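Local coordinates for Ypr154wp (Saccharomyces cerevisiae, PDB 1ZX6), which binds Las17 and, when overproduced, promotes de novo induction of the [PSI+] prion form of Sup35, and is represented here by its SH3 domain, at residues W37-G40 against R45-I48; L19-G24 against N52-A57. All coordinates share one frame; numbering follows the deposited sequence.

Contact 1 of 2, residues W37-G40 against R45-I48; sequences WYKG and RTGI
Ile-48 lays its longer branch against the benzo part of the Trp-37 indole: CG1 and CD1 both come near CE3, with CD1 4.0 Å from Trp-37 CE3, the two side chains meeting at a slant. CG1 is placed between the backbone N and the carbonyl carbon of its own residue (chi1 67°), which carries it to the indole and leaves CG2 to the other neighbour, 4.2 Å from Lys-39 CB. A beta-branched residue suits this place because each branch covers a different partner. Lys-39, whose CG is anti to its backbone N (chi1 -172°), slants across toward the neighbouring strand, and the bend at its last torsion brings NZ to 3.4 Å from the Thr-46 methyl CG2, a packing contact rather than a polar one.

These residues belong to the antiparallel hairpin of strands 37-42 and 45-50 in the SH3 fold. The Trp-37 indole also touches Pro-50; a tryptophan here, with a proline beside it, is the signature of the SH3 surface that receives proline-rich peptides. Ile-48 probably helps hold the indole in place from within the hairpin. Gly-40 and Gly-47 form the hydrogen-bonded pair: Gly-40 N donates to Gly-47 O at 2.9 Å, and Gly-47 N donates back to Gly-40 O at 3.0 Å, both nearly straight. The bare backbone of Gly-47 lets Leu-19 lie close over it, on the face away from Lys-39 and Ile-48, and Leu-19 CD2 packs on Gly-40 O. In the adjoining non-hydrogen-bonded pair, Ile-48 CA approaches Tyr-38 O to 3.1 Å in a CA-H...O contact.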
loop_
_atom_site.group_PDB
_atom_site.type_symbol
_atom_site.label_atom_id
_atom_site.label_comp_id
_atom_site.label_asym_id
_atom_site.label_seq_id
_atom_site.Cartn_x
_atom_site.Cartn_y
_atom_site.Cartn_z
ATOM N N TRP A 37 -4.206 -7.717 -3.723
ATOM C CA TRP A 37 -4.412 -6.791 -2.615
ATOM C C TRP A 37 -3.469 -7.109 -1.453
ATOM O O TRP A 37 -3.358 -8.294 -1.032
ATOM C CB TRP A 37 -5.860 -6.856 -2.128
ATOM C CG TRP A 37 -6.819 -6.254 -3.117
ATOM C CD1 TRP A 37 -7.480 -6.881 -4.133
ATOM C CD2 TRP A 37 -7.220 -4.889 -3.157
ATOM N NE1 TRP A 37 -8.263 -5.975 -4.831
ATOM C CE2 TRP A 37 -8.127 -4.745 -4.247
ATOM C CE3 TRP A 37 -6.906 -3.772 -2.384
ATOM C CZ2 TRP A 37 -8.714 -3.505 -4.581
ATOM C CZ3 TRP A 37 -7.478 -2.532 -2.726
ATOM C CH2 TRP A 37 -8.378 -2.423 -3.814
ATOM N N TYR A 38 -2.799 -6.053 -0.972
ATOM C CA TYR A 38 -1.982 -6.054 0.235
ATOM C C TYR A 38 -2.613 -5.192 1.345
ATOM O O TYR A 38 -3.367 -4.237 1.055
ATOM C CB TYR A 38 -0.589 -5.498 -0.068
ATOM C CG TYR A 38 0.300 -6.318 -0.983
ATOM C CD1 TYR A 38 -0.047 -7.600 -1.368
ATOM C CD2 TYR A 38 1.520 -5.794 -1.432
ATOM C CE1 TYR A 38 0.767 -8.341 -2.219
ATOM C CE2 TYR A 38 2.351 -6.536 -2.263
ATOM C CZ TYR A 38 1.971 -7.805 -2.627
ATOM O OH TYR A 38 2.739 -8.591 -3.451
ATOM N N LYS A 39 -2.262 -5.514 2.591
ATOM C CA LYS A 39 -2.566 -4.736 3.783
ATOM C C LYS A 39 -1.270 -4.093 4.285
ATOM O O LYS A 39 -0.230 -4.741 4.401
ATOM C CB LYS A 39 -3.138 -5.633 4.881
ATOM C CG LYS A 39 -3.656 -4.885 6.074
ATOM C CD LYS A 39 -3.888 -5.838 7.252
ATOM C CE LYS A 39 -4.324 -5.053 8.498
ATOM N NZ LYS A 39 -5.216 -3.924 8.108
ATOM N N GLY A 40 -1.310 -2.810 4.590
ATOM C CA GLY A 40 -0.090 -2.153 5.064
ATOM C C GLY A 40 -0.385 -0.890 5.844
ATOM O O GLY A 40 -1.547 -0.548 6.044
ATOM N N ARG A 45 -1.473 5.610 8.955
ATOM C CA ARG A 45 -2.732 5.047 8.427
ATOM C C ARG A 45 -2.562 3.561 8.093
ATOM O O ARG A 45 -1.510 3.165 7.573
ATOM C CB ARG A 45 -3.149 5.799 7.141
ATOM C CG ARG A 45 -3.595 7.238 7.333
ATOM C CD ARG A 45 -3.626 8.001 6.001
ATOM N NE ARG A 45 -2.288 8.050 5.408
ATOM C CZ ARG A 45 -1.924 7.517 4.244
ATOM N NH1 ARG A 45 -2.790 6.877 3.456
ATOM N NH2 ARG A 45 -0.664 7.622 3.869
ATOM N N THR A 46 -3.605 2.757 8.318
ATOM C CA THR A 46 -3.565 1.323 8.017
ATOM C C THR A 46 -4.750 0.982 7.093
ATOM O O THR A 46 -5.860 1.422 7.325
ATOM C CB THR A 46 -3.629 0.457 9.283
ATOM O OG1 THR A 46 -2.494 0.735 10.119
ATOM C CG2 THR A 46 -3.658 -1.043 8.946
ATOM N N GLY A 47 -4.492 0.230 6.024
ATOM C CA GLY A 47 -5.558 -0.227 5.152
ATOM C C GLY A 47 -5.030 -1.107 4.034
ATOM O O GLY A 47 -3.871 -1.560 4.072
ATOM N N ILE A 48 -5.867 -1.288 3.018
ATOM C CA ILE A 48 -5.547 -2.153 1.914
ATOM C C ILE A 48 -5.393 -1.360 0.624
ATOM O O ILE A 48 -5.993 -0.288 0.445
ATOM C CB ILE A 48 -6.557 -3.317 1.778
ATOM C CG1 ILE A 48 -7.949 -2.842 1.390
ATOM C CG2 ILE A 48 -6.616 -4.127 3.095
ATOM C CD1 ILE A 48 -8.886 -4.010 1.028
#

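Contact 2 of 2, residues L19-G24 against N52-A57; sequences LGLKPG and NYVKPA
Leu-21 is the residue of 19-24 that reaches 52-57, and it does so with one methyl, CD1, in the hydrophobic core of the SH3 domain. The end of the RT loop, between strands 4-7 and 26-32, here meets the 3-10 turn at 52-53 and the start of the last strand, 54-56.

Polar bonds run to other parts of the chain: Leu-21 pairs through its backbone with Phe-11, and Tyr-53 with Leu-8.

The Tyr-53 ring finds its aromatic partners outside the two segments: it meets that of Phe-11 with planes about 55° apart and also touches Tyr-9, in the aromatic cluster that in SH3 domains forms part of the peptide-binding face.

The apolar contacts are two. CD1 of Leu-21 lies 3.9 Å from CB of Tyr-53, touching the root of that side chain rather than its ring, and the two side chains pass at a slant. Leu-21 CG stands anti to the carbonyl carbon (chi1 -57°), and the extended second torsion (172°) carries CD1 out to where it touches both neighbours. A leucine suits the spot, its forked end giving one methyl to this contact while the side chain as a whole also packs on Ala-7, Val-27 and Phe-49, and a compact branched residue is apt at Val-54, which has Val-5 and Phe-49 about it. The same Leu-21 methyl, CD1, touches CG1 of Val-54 at 4.1 Å, the two side chains crossing at about a right angle.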
loop_
_atom_site.group_PDB
_atom_site.type_symbol
_atom_site.label_atom_id
_atom_site.label_comp_id
_atom_site.label_asym_id
_atom_site.label_seq_id
_atom_site.Cartn_x
_atom_site.Cartn_y
_atom_site.Cartn_z
ATOM N N LEU A 19 -6.089 2.136 1.872
ATOM C CA LEU A 19 -4.908 2.941 2.200
ATOM C C LEU A 19 -4.484 3.698 0.938
ATOM O O LEU A 19 -3.880 3.131 0.011
ATOM C CB LEU A 19 -3.775 2.023 2.671
ATOM C CG LEU A 19 -2.410 2.693 3.011
ATOM C CD1 LEU A 19 -2.552 3.617 4.193
ATOM C CD2 LEU A 19 -1.319 1.642 3.261
ATOM N N GLY A 20 -4.776 4.989 0.917
ATOM C CA GLY A 20 -4.356 5.837 -0.184
ATOM C C GLY A 20 -2.843 5.890 -0.268
ATOM O O GLY A 20 -2.141 5.772 0.762
ATOM N N LEU A 21 -2.331 6.058 -1.484
ATOM C CA LEU A 21 -0.895 6.039 -1.755
ATOM C C LEU A 21 -0.504 7.177 -2.717
ATOM O O LEU A 21 -1.218 7.454 -3.673
ATOM C CB LEU A 21 -0.466 4.693 -2.373
ATOM C CG LEU A 21 -0.726 3.360 -1.676
ATOM C CD1 LEU A 21 -0.353 2.217 -2.631
ATOM C CD2 LEU A 21 0.037 3.251 -0.367
ATOM N N LYS A 22 0.624 7.816 -2.469
ATOM C CA LYS A 22 1.164 8.794 -3.435
ATOM C C LYS A 22 2.511 8.217 -3.849
ATOM O O LYS A 22 3.166 7.572 -3.059
ATOM C CB LYS A 22 1.304 10.189 -2.835
ATOM C CG LYS A 22 -0.055 10.820 -2.476
ATOM C CD LYS A 22 -0.084 12.332 -2.592
ATOM C CE LYS A 22 -0.316 12.800 -4.018
ATOM N NZ LYS A 22 -0.577 14.273 -4.094
ATOM N N PRO A 23 2.935 8.451 -5.079
ATOM C CA PRO A 23 4.238 7.905 -5.457
ATOM C C PRO A 23 5.372 8.351 -4.537
ATOM O O PRO A 23 5.456 9.545 -4.200
ATOM C CB PRO A 23 4.447 8.475 -6.867
ATOM C CG PRO A 23 3.074 8.774 -7.364
ATOM C CD PRO A 23 2.316 9.227 -6.168
ATOM N N GLY A 24 6.203 7.400 -4.117
ATOM C CA GLY A 24 7.306 7.655 -3.215
ATOM C C GLY A 24 7.012 7.210 -1.793
ATOM O O GLY A 24 7.936 7.082 -0.997
ATOM N N ASN A 52 -0.145 -4.027 -7.335
ATOM C CA ASN A 52 0.586 -3.522 -8.493
ATOM C C ASN A 52 0.881 -1.997 -8.457
ATOM O O ASN A 52 1.503 -1.475 -9.389
ATOM C CB ASN A 52 -0.096 -3.928 -9.813
ATOM C CG ASN A 52 -1.443 -3.243 -10.047
ATOM O OD1 ASN A 52 -2.029 -2.679 -9.128
ATOM N ND2 ASN A 52 -1.932 -3.285 -11.308
ATOM N N TYR A 53 0.472 -1.309 -7.389
ATOM C CA TYR A 53 0.860 0.095 -7.146
ATOM C C TYR A 53 2.274 0.258 -6.553
ATOM O O TYR A 53 2.795 1.368 -6.481
ATOM C CB TYR A 53 -0.187 0.792 -6.238
ATOM C CG TYR A 53 -1.409 1.216 -6.989
ATOM C CD1 TYR A 53 -1.534 2.526 -7.485
ATOM C CD2 TYR A 53 -2.433 0.318 -7.267
ATOM C CE1 TYR A 53 -2.612 2.893 -8.203
ATOM C CE2 TYR A 53 -3.534 0.696 -8.022
ATOM C CZ TYR A 53 -3.626 1.999 -8.456
ATOM O OH TYR A 53 -4.694 2.398 -9.211
ATOM N N VAL A 54 2.882 -0.844 -6.089
ATOM C CA VAL A 54 4.147 -0.771 -5.345
ATOM C C VAL A 54 5.263 -1.678 -5.858
ATOM O O VAL A 54 5.004 -2.631 -6.594
ATOM C CB VAL A 54 3.942 -1.136 -3.832
ATOM C CG1 VAL A 54 2.925 -0.208 -3.191
ATOM C CG2 VAL A 54 3.523 -2.581 -3.658
ATOM N N LYS A 55 6.502 -1.370 -5.436
ATOM C CA LYS A 55 7.689 -2.191 -5.679
ATOM C C LYS A 55 8.416 -2.442 -4.347
ATOM O O LYS A 55 8.127 -1.762 -3.342
ATOM C CB LYS A 55 8.646 -1.512 -6.674
ATOM C CG LYS A 55 9.132 -0.117 -6.252
ATOM C CD LYS A 55 10.311 0.359 -7.080
ATOM C CE LYS A 55 10.894 1.672 -6.539
ATOM N NZ LYS A 55 12.103 2.093 -7.312
ATOM N N PRO A 56 9.337 -3.419 -4.327
ATOM C CA PRO A 56 10.112 -3.672 -3.109
ATOM C C PRO A 56 10.928 -2.451 -2.684
ATOM O O PRO A 56 11.349 -1.639 -3.527
ATOM C CB PRO A 56 11.035 -4.838 -3.500
ATOM C CG PRO A 56 10.341 -5.499 -4.601
ATOM C CD PRO A 56 9.717 -4.363 -5.390
ATOM N N ALA A 57 11.104 -2.299 -1.376
ATOM C CA ALA A 57 11.986 -1.272 -0.844
ATOM C C ALA A 57 13.026 -1.904 0.075
ATOM O O ALA A 57 14.220 -1.803 -0.172
ATOM C CB ALA A 57 11.196 -0.202 -0.102
#

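The two contacts lie on opposite sides of the centre of this small SH3 domain, their own centres about 11 Å apart. Along the chain the order is 19-24, 37-40, 45-48, 52-57, so the hairpin of contact 1 falls between the segments of contact 2. Both reach the same antiparallel sheet, where strands 45-50 and 54-56 are the outermost two, linked in sequence through the 3-10 turn. Leu-19 and Gly-20 join the contacts directly: Leu-19 N probably bonds to Ile-48 O at 2.8 Å, and Arg-45 NH1 to Gly-20 O. The loop thus bridges hairpin and final strand, while Trp-37 and Tyr-53 probably contribute to one peptide-binding surface.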